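Local coordinates for nitroreductase family protein (Sphingopyxis sp., PDB 7DP1) that probably catalyses the FMN- and NADPH-dependent reduction of nitro groups, a step in the breakdown of dinitroaniline herbicides, at residues 27-32 with 133-138; 63-68 with 186-191; 138-143 with 156-161; 160-165 with 170-175. The protein carries 1 engineered substitution. All coordinates share one frame; numbering follows the deposited sequence.

Interaction 1 of 4, residues 27-32 with 133-138; sequences RPVDRA and GAPVML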
# COMPACT_ATOMS: atom_id res chain seq x y z
N ARG A 27 -3.66 -25.21 -12.10
CA ARG A 27 -5.08 -24.99 -12.17
C ARG A 27 -5.30 -23.56 -12.66
O ARG A 27 -4.73 -22.62 -12.10
CB ARG A 27 -5.71 -25.22 -10.81
CG ARG A 27 -7.20 -24.98 -10.72
CD ARG A 27 -7.67 -25.26 -9.30
NE ARG A 27 -9.09 -24.96 -9.13
CZ ARG A 27 -9.74 -25.10 -7.98
NH1 ARG A 27 -9.09 -25.53 -6.91
NH2 ARG A 27 -11.03 -24.80 -7.91
N PRO A 28 -6.10 -23.39 -13.72
CA PRO A 28 -6.37 -22.06 -14.28
C PRO A 28 -7.07 -21.17 -13.29
O PRO A 28 -7.69 -21.64 -12.33
CB PRO A 28 -7.29 -22.35 -15.47
CG PRO A 28 -7.85 -23.71 -15.20
CD PRO A 28 -6.75 -24.45 -14.50
N VAL A 29 -6.95 -19.87 -13.51
CA VAL A 29 -7.66 -18.89 -12.72
C VAL A 29 -8.89 -18.42 -13.51
O VAL A 29 -8.79 -18.07 -14.69
CB VAL A 29 -6.74 -17.72 -12.36
CG1 VAL A 29 -7.47 -16.70 -11.53
CG2 VAL A 29 -5.53 -18.23 -11.61
N ASP A 30 -10.04 -18.43 -12.85
CA ASP A 30 -11.28 -17.97 -13.46
C ASP A 30 -11.24 -16.48 -13.77
O ASP A 30 -11.22 -15.66 -12.84
CB ASP A 30 -12.46 -18.24 -12.52
CG ASP A 30 -13.78 -17.74 -13.09
OD1 ASP A 30 -13.87 -17.57 -14.32
OD2 ASP A 30 -14.71 -17.47 -12.30
N ARG A 31 -11.20 -16.13 -15.06
CA ARG A 31 -11.24 -14.71 -15.48
C ARG A 31 -12.36 -13.95 -14.78
O ARG A 31 -12.19 -12.80 -14.37
CB ARG A 31 -11.43 -14.59 -16.99
CG ARG A 31 -11.62 -13.14 -17.46
CD ARG A 31 -12.21 -13.07 -18.87
NE ARG A 31 -12.11 -11.73 -19.44
CZ ARG A 31 -12.83 -10.67 -19.06
NH1 ARG A 31 -12.65 -9.51 -19.66
NH2 ARG A 31 -13.72 -10.78 -18.08
N ALA A 32 -13.52 -14.59 -14.68
CA ALA A 32 -14.69 -14.01 -14.02
C ALA A 32 -14.44 -13.64 -12.57
O ALA A 32 -14.81 -12.55 -12.13
CB ALA A 32 -15.86 -14.97 -14.11
N GLY A 133 5.65 -20.33 -11.65
CA GLY A 133 4.71 -21.27 -12.25
C GLY A 133 3.26 -20.85 -12.19
O GLY A 133 2.37 -21.63 -12.51
N ALA A 134 3.01 -19.62 -11.76
CA ALA A 134 1.66 -19.09 -11.74
C ALA A 134 1.14 -18.93 -13.17
O ALA A 134 1.89 -18.53 -14.07
CB ALA A 134 1.61 -17.78 -11.01
N PRO A 135 -0.15 -19.24 -13.39
CA PRO A 135 -0.79 -19.16 -14.71
C PRO A 135 -1.12 -17.74 -15.15
O PRO A 135 -1.31 -17.50 -16.34
CB PRO A 135 -2.06 -19.98 -14.53
CG PRO A 135 -2.38 -19.82 -13.08
CD PRO A 135 -1.05 -19.79 -12.37
N VAL A 136 -1.19 -16.82 -14.19
CA VAL A 136 -1.60 -15.44 -14.44
C VAL A 136 -0.58 -14.48 -13.86
O VAL A 136 -0.05 -14.73 -12.78
CB VAL A 136 -3.00 -15.15 -13.82
CG1 VAL A 136 -3.29 -13.66 -13.77
CG2 VAL A 136 -4.12 -15.91 -14.58
N MET A 137 -0.27 -13.41 -14.58
CA MET A 137 0.64 -12.39 -14.04
C MET A 137 0.04 -11.00 -14.22
O MET A 137 -0.31 -10.61 -15.34
CB MET A 137 2.02 -12.47 -14.70
CG MET A 137 2.96 -11.32 -14.32
SD MET A 137 3.48 -11.39 -12.57
CE MET A 137 4.23 -13.04 -12.58
N LEU A 138 -0.08 -10.26 -13.12
CA LEU A 138 -0.55 -8.88 -13.14
C LEU A 138 0.62 -7.94 -13.04
O LEU A 138 1.41 -8.01 -12.09
CB LEU A 138 -1.52 -8.61 -11.98
CG LEU A 138 -2.02 -7.19 -11.76
CD1 LEU A 138 -3.45 -7.22 -11.27
CD2 LEU A 138 -1.16 -6.45 -10.74
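Val29 carries the apolar contact, set against Pro135 and Val136 where the loop ahead of one helix passes the start of a strand. Its CG2 methyl meets Pro135 CG at 3.8 Å, the side chain crossing the pyrrolidine ring at about a right angle. The same methyl comes within 4.0 Å of Val136 CG2, and that Val136 methyl also reaches back to Val29 CB. In both valines CG1 is anti to the backbone N (chi1 -179° in Val29), which leaves CG2, the branch beside the N, to do the touching. Pro135 CG is approached from a second direction by backbone, with Arg27 O 3.8 Å away.

Polar interactions do not join the two segments. Asp30 is the N-cap of the helix that begins at Arg31: its OD1 takes a weak bond from Ala32 N at 3.0 Å, bent to 137° at the hydrogen. OD2 is weakly engaged as well, by Leu33 N. Arg31 turns away and makes a cation-pi contact with Trp228 of the second subunit.

The contact packs the entry to helix 31-41 onto the first residues of strand 136-143. Leu34 of that helix touches both Val29 and Val136, and Leu170 adds to the cover of Val29. Pro135 O is held by Thr59 OG1, and from Val136 onward the strand runs between strands 54-59 and 195-204, pairing with Ile203 on one of them.

Interaction 2 of 4, residues 63-68 with 186-191; sequences WQAVQD and RAELGL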
# COMPACT_ATOMS: atom_id res chain seq x y z
N TRP A 63 1.55 -14.07 -21.66
CA TRP A 63 2.32 -14.27 -20.45
C TRP A 63 3.59 -15.05 -20.83
O TRP A 63 4.65 -14.86 -20.24
CB TRP A 63 1.44 -14.97 -19.41
CG TRP A 63 2.05 -15.52 -18.15
CD1 TRP A 63 1.64 -16.65 -17.49
CD2 TRP A 63 3.15 -15.00 -17.39
NE1 TRP A 63 2.41 -16.86 -16.38
CE2 TRP A 63 3.34 -15.86 -16.29
CE3 TRP A 63 3.99 -13.89 -17.52
CZ2 TRP A 63 4.35 -15.66 -15.34
CZ3 TRP A 63 4.99 -13.70 -16.59
CH2 TRP A 63 5.16 -14.58 -15.51
N GLN A 64 3.50 -15.90 -21.86
CA GLN A 64 4.71 -16.60 -22.32
C GLN A 64 5.67 -15.69 -23.09
O GLN A 64 6.89 -15.86 -23.00
CB GLN A 64 4.34 -17.79 -23.23
CG GLN A 64 4.41 -19.13 -22.55
CD GLN A 64 5.81 -19.46 -22.09
OE1 GLN A 64 6.79 -19.16 -22.77
NE2 GLN A 64 5.91 -20.07 -20.91
N ALA A 65 5.13 -14.74 -23.85
CA ALA A 65 5.97 -13.78 -24.57
C ALA A 65 6.77 -12.90 -23.59
O ALA A 65 7.98 -12.70 -23.77
CB ALA A 65 5.12 -12.93 -25.50
N VAL A 66 6.11 -12.38 -22.56
CA VAL A 66 6.81 -11.57 -21.57
C VAL A 66 7.96 -12.37 -20.97
O VAL A 66 9.06 -11.86 -20.83
CB VAL A 66 5.87 -11.08 -20.44
CG1 VAL A 66 6.64 -10.23 -19.41
CG2 VAL A 66 4.71 -10.31 -21.01
N GLN A 67 7.70 -13.64 -20.69
CA GLN A 67 8.72 -14.50 -20.10
C GLN A 67 9.95 -14.67 -20.98
O GLN A 67 11.08 -14.65 -20.49
CB GLN A 67 8.14 -15.86 -19.75
CG GLN A 67 7.31 -15.84 -18.47
CD GLN A 67 6.57 -17.14 -18.22
OE1 GLN A 67 7.12 -18.07 -17.63
NE2 GLN A 67 5.33 -17.22 -18.67
N ASP A 68 9.72 -14.80 -22.29
CA ASP A 68 10.80 -15.10 -23.23
C ASP A 68 11.66 -13.86 -23.46
O ASP A 68 12.88 -13.94 -23.54
CB ASP A 68 10.22 -15.57 -24.57
CG ASP A 68 9.58 -16.94 -24.48
OD1 ASP A 68 9.79 -17.64 -23.47
OD2 ASP A 68 8.87 -17.32 -25.43
N ARG A 186 7.43 -3.46 -20.43
CA ARG A 186 6.56 -2.43 -20.99
C ARG A 186 6.43 -2.62 -22.49
O ARG A 186 5.35 -2.45 -23.05
CB ARG A 186 7.06 -1.01 -20.68
CG ARG A 186 6.79 -0.58 -19.24
CD ARG A 186 6.97 0.93 -19.04
NE ARG A 186 8.32 1.24 -18.61
CZ ARG A 186 9.26 1.75 -19.38
NH1 ARG A 186 9.00 2.04 -20.65
NH2 ARG A 186 10.47 1.97 -18.88
N ALA A 187 7.54 -2.94 -23.15
CA ALA A 187 7.49 -3.19 -24.59
C ALA A 187 6.56 -4.37 -24.93
O ALA A 187 5.68 -4.24 -25.78
CB ALA A 187 8.89 -3.44 -25.14
N GLU A 188 6.73 -5.50 -24.24
CA GLU A 188 5.97 -6.70 -24.58
C GLU A 188 4.49 -6.57 -24.27
O GLU A 188 3.65 -7.26 -24.87
CB GLU A 188 6.55 -7.91 -23.86
CG GLU A 188 7.89 -8.33 -24.42
CD GLU A 188 7.82 -8.63 -25.92
OE1 GLU A 188 6.79 -9.18 -26.36
OE2 GLU A 188 8.79 -8.31 -26.65
N LEU A 189 4.17 -5.67 -23.35
CA LEU A 189 2.80 -5.40 -22.96
C LEU A 189 2.25 -4.27 -23.84
O LEU A 189 1.06 -3.96 -23.82
CB LEU A 189 2.74 -4.98 -21.49
CG LEU A 189 3.15 -6.00 -20.41
CD1 LEU A 189 2.94 -5.41 -19.03
CD2 LEU A 189 2.47 -7.34 -20.53
N GLY A 190 3.15 -3.64 -24.59
CA GLY A 190 2.78 -2.51 -25.43
C GLY A 190 2.45 -1.25 -24.66
O GLY A 190 1.66 -0.43 -25.12
N LEU A 191 3.06 -1.06 -23.49
CA LEU A 191 2.86 0.17 -22.73
C LEU A 191 3.85 1.26 -23.13
O LEU A 191 5.00 0.97 -23.49
CB LEU A 191 2.97 -0.09 -21.22
CG LEU A 191 1.85 -0.90 -20.56
CD1 LEU A 191 2.30 -1.30 -19.18
CD2 LEU A 191 0.54 -0.12 -20.50
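Trp63 O, on the helix that sends Val66 against Leu189, accepts two bonds from Gln67: one from the side-chain NE2 at 2.9 Å, nearly straight at 164°, and a weaker one from the backbone N. NE2 comes from well above the carbonyl plane, 61° out of it, and sits over the centre of the Trp63 ring, 3.3 Å above its plane. The carbonyl and the aromatic face together fix the amide's position.

Between the two helices the contact is mostly hydrocarbon. Val66 CG2, the methyl beside its backbone N, meets Leu189 CD2 at 3.8 Å and lies 4.2 Å from Glu188 CB. Glu188 bends at chi2 (-57°), which brings its carboxylate over Ala65, with OE1 4.2 Å from Ala65 CB in van der Waals packing.

The second helix then ends in a Schellman motif: Leu191 N reaches Arg186 O at 2.7 Å, Gly190 N reaches Ala187 O, and Gly190 takes a positive phi.

Helices 60-74 and 182-189 thus lie side by side on the central sheet. Val66 and Leu189 both rest on Phe139 of strand 136-143, while Leu189 also touches Thr56 and Val58 of strand 54-59. At the helix end, Leu189 O bonds Gln229 NE2 of the second subunit.

Interaction 3 of 4, residues 138-143 with 156-161; sequences LFLHCS and MWLQSV. With FMN (flavin mononucleotide), chain D.
Strand 138-143 and helix 156-161 run nearly antiparallel, at 161°, with their axes 11.0 Å apart and Leu140 closest to Leu158 along the backbones. This is a beta-alpha unit of the nitroreductase fold: the chain leaves the sheet through strand 136-143 and returns across one of its faces as helix 148-167.

The space between them is filled by Leu138 and Leu140 from the strand and Trp157 and Leu158 from the helix. Trp157 has CG anti to its backbone N (chi1 179°), and this extends the indole away from the helix toward the sheet, its six-membered ring leading. Leu138 comes to meet it from the opposite direction and touches at the ring edge, CD1 to CH2 at 3.7 Å. Leu140 slides past the same ring instead, its CD1 3.9 Å from Trp157 CZ3. The other Leu140 methyl, CD2, touches both the indole and Leu158, whose CD1 is 4.0 Å off. One face of the indole is covered from within the helix by Val161 CG2, 3.6 Å above the plane and toward the rim. The Trp157 ring also stacks with that of Trp53, and Ala41 and Ala55 pack on it.

The helix also belongs to the dimer interface. Ser160 OG bonds Met156 O at 2.9 Å, on the opposite face of that carbonyl from Ser160 N, and is itself met by Gln159 NE2 of the second subunit. Met156 stretches out to the flavin held largely by that subunit, its SD 3.5 Å from FMN C8M and its CE 3.7 Å from the same methyl carbon.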
# COMPACT_ATOMS: atom_id res chain seq x y z
N LEU A 138 -0.08 -10.26 -13.12
CA LEU A 138 -0.55 -8.88 -13.14
C LEU A 138 0.62 -7.94 -13.04
O LEU A 138 1.41 -8.01 -12.09
CB LEU A 138 -1.52 -8.61 -11.98
CG LEU A 138 -2.02 -7.19 -11.76
CD1 LEU A 138 -3.45 -7.22 -11.27
CD2 LEU A 138 -1.16 -6.45 -10.74
N PHE A 139 0.69 -7.00 -13.97
CA PHE A 139 1.71 -5.98 -13.92
C PHE A 139 1.07 -4.67 -13.53
O PHE A 139 0.19 -4.14 -14.24
CB PHE A 139 2.43 -5.85 -15.26
CG PHE A 139 3.33 -7.00 -15.57
CD1 PHE A 139 4.54 -7.14 -14.91
CD2 PHE A 139 2.97 -7.95 -16.52
CE1 PHE A 139 5.39 -8.21 -15.19
CE2 PHE A 139 3.80 -9.02 -16.80
CZ PHE A 139 5.02 -9.16 -16.14
N LEU A 140 1.50 -4.17 -12.38
CA LEU A 140 0.94 -2.95 -11.80
C LEU A 140 1.79 -1.78 -12.20
O LEU A 140 3.00 -1.77 -11.97
CB LEU A 140 0.86 -3.08 -10.26
CG LEU A 140 0.55 -1.84 -9.40
CD1 LEU A 140 -0.67 -1.11 -9.89
CD2 LEU A 140 0.38 -2.26 -7.91
N HIS A 141 1.17 -0.81 -12.86
CA HIS A 141 1.93 0.35 -13.32
C HIS A 141 1.12 1.63 -13.18
O HIS A 141 -0.07 1.58 -12.84
CB HIS A 141 2.37 0.16 -14.75
CG HIS A 141 1.24 -0.16 -15.68
ND1 HIS A 141 0.61 0.81 -16.42
CD2 HIS A 141 0.65 -1.34 -16.00
CE1 HIS A 141 -0.35 0.24 -17.16
NE2 HIS A 141 -0.33 -1.05 -16.92
N CYS A 142 1.77 2.76 -13.44
CA CYS A 142 1.11 4.05 -13.33
C CYS A 142 1.83 5.09 -14.17
O CYS A 142 2.93 4.85 -14.69
CB CYS A 142 1.05 4.52 -11.86
SG CYS A 142 2.71 4.80 -11.11
N SER A 143 1.21 6.25 -14.32
CA SER A 143 1.85 7.34 -15.03
C SER A 143 3.11 7.79 -14.31
O SER A 143 3.15 7.77 -13.08
CB SER A 143 0.90 8.53 -15.17
OG SER A 143 1.61 9.65 -15.65
N MET A 156 -1.84 0.28 -1.38
CA MET A 156 -3.15 0.11 -0.75
C MET A 156 -4.01 -0.76 -1.64
O MET A 156 -4.66 -1.70 -1.17
CB MET A 156 -3.81 1.47 -0.51
CG MET A 156 -3.10 2.29 0.58
SD MET A 156 -3.79 3.96 0.64
CE MET A 156 -2.37 4.81 1.37
N TRP A 157 -4.01 -0.45 -2.93
CA TRP A 157 -4.76 -1.27 -3.91
C TRP A 157 -4.24 -2.70 -3.99
O TRP A 157 -5.00 -3.66 -3.91
CB TRP A 157 -4.72 -0.65 -5.29
CG TRP A 157 -5.44 -1.45 -6.33
CD1 TRP A 157 -6.78 -1.45 -6.56
CD2 TRP A 157 -4.86 -2.33 -7.32
NE1 TRP A 157 -7.08 -2.27 -7.63
CE2 TRP A 157 -5.93 -2.83 -8.11
CE3 TRP A 157 -3.56 -2.76 -7.60
CZ2 TRP A 157 -5.74 -3.74 -9.18
CZ3 TRP A 157 -3.37 -3.67 -8.66
CH2 TRP A 157 -4.46 -4.15 -9.43
N LEU A 158 -2.93 -2.82 -4.15
CA LEU A 158 -2.32 -4.13 -4.29
C LEU A 158 -2.62 -5.04 -3.11
O LEU A 158 -2.95 -6.21 -3.29
CB LEU A 158 -0.79 -4.00 -4.45
CG LEU A 158 -0.16 -5.33 -4.87
CD1 LEU A 158 -0.67 -5.74 -6.26
CD2 LEU A 158 1.35 -5.24 -4.84
N GLN A 159 -2.47 -4.52 -1.89
CA GLN A 159 -2.82 -5.33 -0.72
C GLN A 159 -4.31 -5.69 -0.71
O GLN A 159 -4.70 -6.75 -0.25
CB GLN A 159 -2.44 -4.60 0.59
CG GLN A 159 -2.90 -5.29 1.87
CD GLN A 159 -2.11 -6.55 2.19
OE1 GLN A 159 -1.52 -7.20 1.30
NE2 GLN A 159 -2.08 -6.91 3.47
N SER A 160 -5.16 -4.79 -1.19
CA SER A 160 -6.57 -5.16 -1.33
C SER A 160 -6.71 -6.40 -2.22
O SER A 160 -7.42 -7.37 -1.87
CB SER A 160 -7.38 -4.00 -1.89
OG SER A 160 -7.32 -2.90 -1.00
N VAL A 161 -6.03 -6.39 -3.36
CA VAL A 161 -6.13 -7.53 -4.28
C VAL A 161 -5.62 -8.83 -3.63
O VAL A 161 -6.28 -9.87 -3.68
CB VAL A 161 -5.35 -7.23 -5.57
CG1 VAL A 161 -5.31 -8.46 -6.49
CG2 VAL A 161 -6.00 -6.02 -6.26
N1 FMN D . -9.01 12.87 3.03
C2 FMN D . -9.08 14.11 3.61
O2 FMN D . -10.18 14.61 3.80
N3 FMN D . -7.93 14.79 3.98
C4 FMN D . -6.69 14.23 3.79
O4 FMN D . -5.68 14.87 4.15
C4A FMN D . -6.61 12.97 3.19
N5 FMN D . -5.40 12.36 2.96
C5A FMN D . -5.34 11.10 2.40
C6 FMN D . -4.11 10.50 2.20
C7 FMN D . -4.05 9.23 1.64
C7M FMN D . -2.72 8.58 1.45
C8 FMN D . -5.21 8.56 1.27
C8M FMN D . -5.14 7.17 0.70
C9 FMN D . -6.44 9.16 1.47
C9A FMN D . -6.51 10.43 2.05
N10 FMN D . -7.73 11.05 2.25
C10 FMN D . -7.78 12.30 2.82
C1' FMN D . -9.03 10.38 1.90
C2' FMN D . -9.30 10.38 0.40
O2' FMN D . -9.80 11.62 -0.02
C3' FMN D . -10.31 9.26 0.13
O3' FMN D . -9.74 8.01 0.43
C4' FMN D . -10.84 9.23 -1.30
O4' FMN D . -11.58 10.41 -1.51
C5' FMN D . -11.78 8.03 -1.42
O5' FMN D . -12.82 8.14 -0.44
P FMN D . -13.09 6.95 0.62
O1P FMN D . -14.12 7.49 1.59
O2P FMN D . -13.64 5.70 -0.02
O3P FMN D . -11.78 6.57 1.24

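Interaction 4 of 4, residues 160-165 with 170-175; sequences SVMLLL and LASCPQ. With FMN (flavin mononucleotide), chain C.
Leu165 and Leu170 are joined by the direct hydrogen bond of this contact, Leu170 N to Leu165 O at 2.8 Å. The donor stands 46° above the carbonyl plane, and the bond draws the chain in tightly as it turns from helix 148-167 into strand 171-175. A water makes a second, indirect link further along: it donates to Met162 O at 2.9 Å and lies 2.8 Å from Ser172 OG, to which it is also hydrogen-bonded. Ser172 holds its OG between the backbone N and the carbonyl carbon (chi1 74°), facing the helix and this water. One water thus bridges two buried polar atoms, Met162 O and Ser172 OG.

Apolar contacts fill the rest. The methyls of Leu165 divide the work: CD2 packs on Leu170 CD1 at 3.6 Å, while CD1 touches Ser172 CB at 3.7 Å. Met162 bends at chi3 (-81°) and crosses Pro174 at about a right angle, its SD 3.9 Å from Pro174 CG. Around them Ile37 of helix 31-41 and Leu201 of the adjoining strand close the core.

At its far end the strand becomes the floor of the flavin site. Pro174 lies against one face of the isoalloxazine, with CG 3.4 Å from FMN C9 and its carbonyl O 3.1 Å from FMN C10. Gln175 follows beneath N5, its side-chain amide bonded to Asn128 O and Trp178 NE1. Such an arrangement implies a flavin floor backed by apolar packing, Met162 behind Pro174, with the polar links set further back toward the turn.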
# COMPACT_ATOMS: atom_id res chain seq x y z
N SER A 160 -5.16 -4.79 -1.19
CA SER A 160 -6.57 -5.16 -1.33
C SER A 160 -6.71 -6.40 -2.22
O SER A 160 -7.42 -7.37 -1.87
CB SER A 160 -7.38 -4.00 -1.89
OG SER A 160 -7.32 -2.90 -1.00
N VAL A 161 -6.03 -6.39 -3.36
CA VAL A 161 -6.13 -7.53 -4.28
C VAL A 161 -5.62 -8.83 -3.63
O VAL A 161 -6.28 -9.87 -3.68
CB VAL A 161 -5.35 -7.23 -5.57
CG1 VAL A 161 -5.31 -8.46 -6.49
CG2 VAL A 161 -6.00 -6.02 -6.26
N MET A 162 -4.46 -8.75 -3.00
CA MET A 162 -3.85 -9.93 -2.42
C MET A 162 -4.74 -10.55 -1.33
O MET A 162 -4.85 -11.76 -1.21
CB MET A 162 -2.48 -9.56 -1.85
CG MET A 162 -1.47 -9.23 -2.96
SD MET A 162 0.16 -9.01 -2.26
CE MET A 162 0.03 -7.33 -1.69
N LEU A 163 -5.37 -9.70 -0.51
CA LEU A 163 -6.28 -10.21 0.50
C LEU A 163 -7.54 -10.82 -0.10
O LEU A 163 -7.99 -11.86 0.37
CB LEU A 163 -6.67 -9.10 1.47
CG LEU A 163 -5.49 -8.65 2.33
CD1 LEU A 163 -5.89 -7.49 3.22
CD2 LEU A 163 -5.04 -9.84 3.16
N LEU A 164 -8.09 -10.20 -1.15
CA LEU A 164 -9.28 -10.74 -1.81
C LEU A 164 -9.02 -12.10 -2.44
O LEU A 164 -9.91 -12.96 -2.48
CB LEU A 164 -9.78 -9.77 -2.88
CG LEU A 164 -10.45 -8.52 -2.31
CD1 LEU A 164 -10.55 -7.38 -3.34
CD2 LEU A 164 -11.81 -8.88 -1.76
N LEU A 165 -7.81 -12.28 -2.96
CA LEU A 165 -7.43 -13.55 -3.56
C LEU A 165 -7.49 -14.65 -2.53
O LEU A 165 -8.13 -15.69 -2.74
CB LEU A 165 -6.03 -13.46 -4.16
CG LEU A 165 -5.90 -12.64 -5.45
CD1 LEU A 165 -4.43 -12.49 -5.84
CD2 LEU A 165 -6.70 -13.32 -6.58
N LEU A 170 -7.49 -18.16 -3.78
CA LEU A 170 -6.35 -18.03 -4.69
C LEU A 170 -5.16 -17.52 -3.91
O LEU A 170 -5.30 -17.08 -2.77
CB LEU A 170 -6.65 -17.09 -5.85
CG LEU A 170 -7.69 -17.57 -6.88
CD1 LEU A 170 -8.24 -16.38 -7.63
CD2 LEU A 170 -7.09 -18.59 -7.84
N ALA A 171 -3.99 -17.52 -4.54
CA ALA A 171 -2.80 -17.06 -3.86
C ALA A 171 -2.04 -16.14 -4.77
O ALA A 171 -2.35 -16.06 -5.97
CB ALA A 171 -1.93 -18.22 -3.42
N SER A 172 -1.03 -15.47 -4.23
CA SER A 172 -0.21 -14.61 -5.05
C SER A 172 1.20 -14.41 -4.52
O SER A 172 1.53 -14.76 -3.39
CB SER A 172 -0.89 -13.27 -5.25
OG SER A 172 -0.83 -12.49 -4.06
N CYS A 173 2.04 -13.85 -5.38
CA CYS A 173 3.36 -13.41 -5.01
C CYS A 173 3.59 -12.04 -5.63
O CYS A 173 3.68 -11.94 -6.84
CB CYS A 173 4.43 -14.39 -5.51
SG CYS A 173 6.07 -14.06 -4.78
N PRO A 174 3.67 -10.99 -4.80
CA PRO A 174 4.09 -9.70 -5.35
C PRO A 174 5.55 -9.82 -5.80
O PRO A 174 6.32 -10.51 -5.14
CB PRO A 174 3.92 -8.74 -4.17
CG PRO A 174 3.98 -9.62 -2.96
CD PRO A 174 3.42 -10.93 -3.34
N GLN A 175 5.90 -9.23 -6.93
CA GLN A 175 7.25 -9.40 -7.49
C GLN A 175 7.83 -8.12 -8.05
O GLN A 175 7.42 -7.67 -9.11
CB GLN A 175 7.25 -10.42 -8.61
CG GLN A 175 6.97 -11.85 -8.23
CD GLN A 175 7.21 -12.76 -9.41
OE1 GLN A 175 6.39 -12.85 -10.32
NE2 GLN A 175 8.36 -13.43 -9.42
N1 FMN C . 9.29 -11.96 -3.31
C2 FMN C . 10.10 -12.58 -4.24
O2 FMN C . 10.48 -13.73 -4.05
N3 FMN C . 10.51 -11.93 -5.37
C4 FMN C . 10.11 -10.63 -5.62
O4 FMN C . 10.48 -10.06 -6.66
C4A FMN C . 9.30 -10.00 -4.68
N5 FMN C . 8.89 -8.70 -4.88
C5A FMN C . 8.06 -8.07 -3.96
C6 FMN C . 7.66 -6.76 -4.22
C7 FMN C . 6.84 -6.10 -3.32
C7M FMN C . 6.39 -4.70 -3.57
C8 FMN C . 6.42 -6.75 -2.17
C8M FMN C . 5.52 -5.99 -1.24
C9 FMN C . 6.83 -8.06 -1.90
C9A FMN C . 7.66 -8.73 -2.81
N10 FMN C . 8.08 -10.03 -2.59
C10 FMN C . 8.90 -10.66 -3.52
C1' FMN C . 7.65 -10.80 -1.38
C2' FMN C . 8.38 -10.43 -0.09
O2' FMN C . 9.63 -11.06 -0.06
C3' FMN C . 7.53 -10.93 1.07
O3' FMN C . 6.38 -10.11 1.13
C4' FMN C . 8.22 -10.85 2.43
O4' FMN C . 9.35 -11.71 2.54
C5' FMN C . 7.22 -11.28 3.48
O5' FMN C . 6.85 -12.61 3.19
P FMN C . 5.27 -12.91 3.09
O1P FMN C . 5.09 -14.30 2.54
O2P FMN C . 4.66 -12.79 4.48
O3P FMN C . 4.64 -11.88 2.18
O HOH W 1 -2.73 -13.48 -2.21

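How the interactions relate
Interactions 3 and 4 are buried and share helix 148-167, which packs on strand 136-143 in one and strand 171-175 in the other. Both reach an FMN, but of different sites in the dimer. Interactions 1 and 2 lie further from the centre and are only partly buried, with small apolar contacts between loop and strand or helix and helix. Strand 136-143 connects the set: interaction 1 uses its start, interaction 3 its middle, through Leu138 and Leu140, and interaction 2 rests on the same strand. Trp63 NE1 probably bonds Ala134 O, tying interactions 1 and 2. Among the four, a direct hydrogen bond joins the two segments in interaction 4 alone.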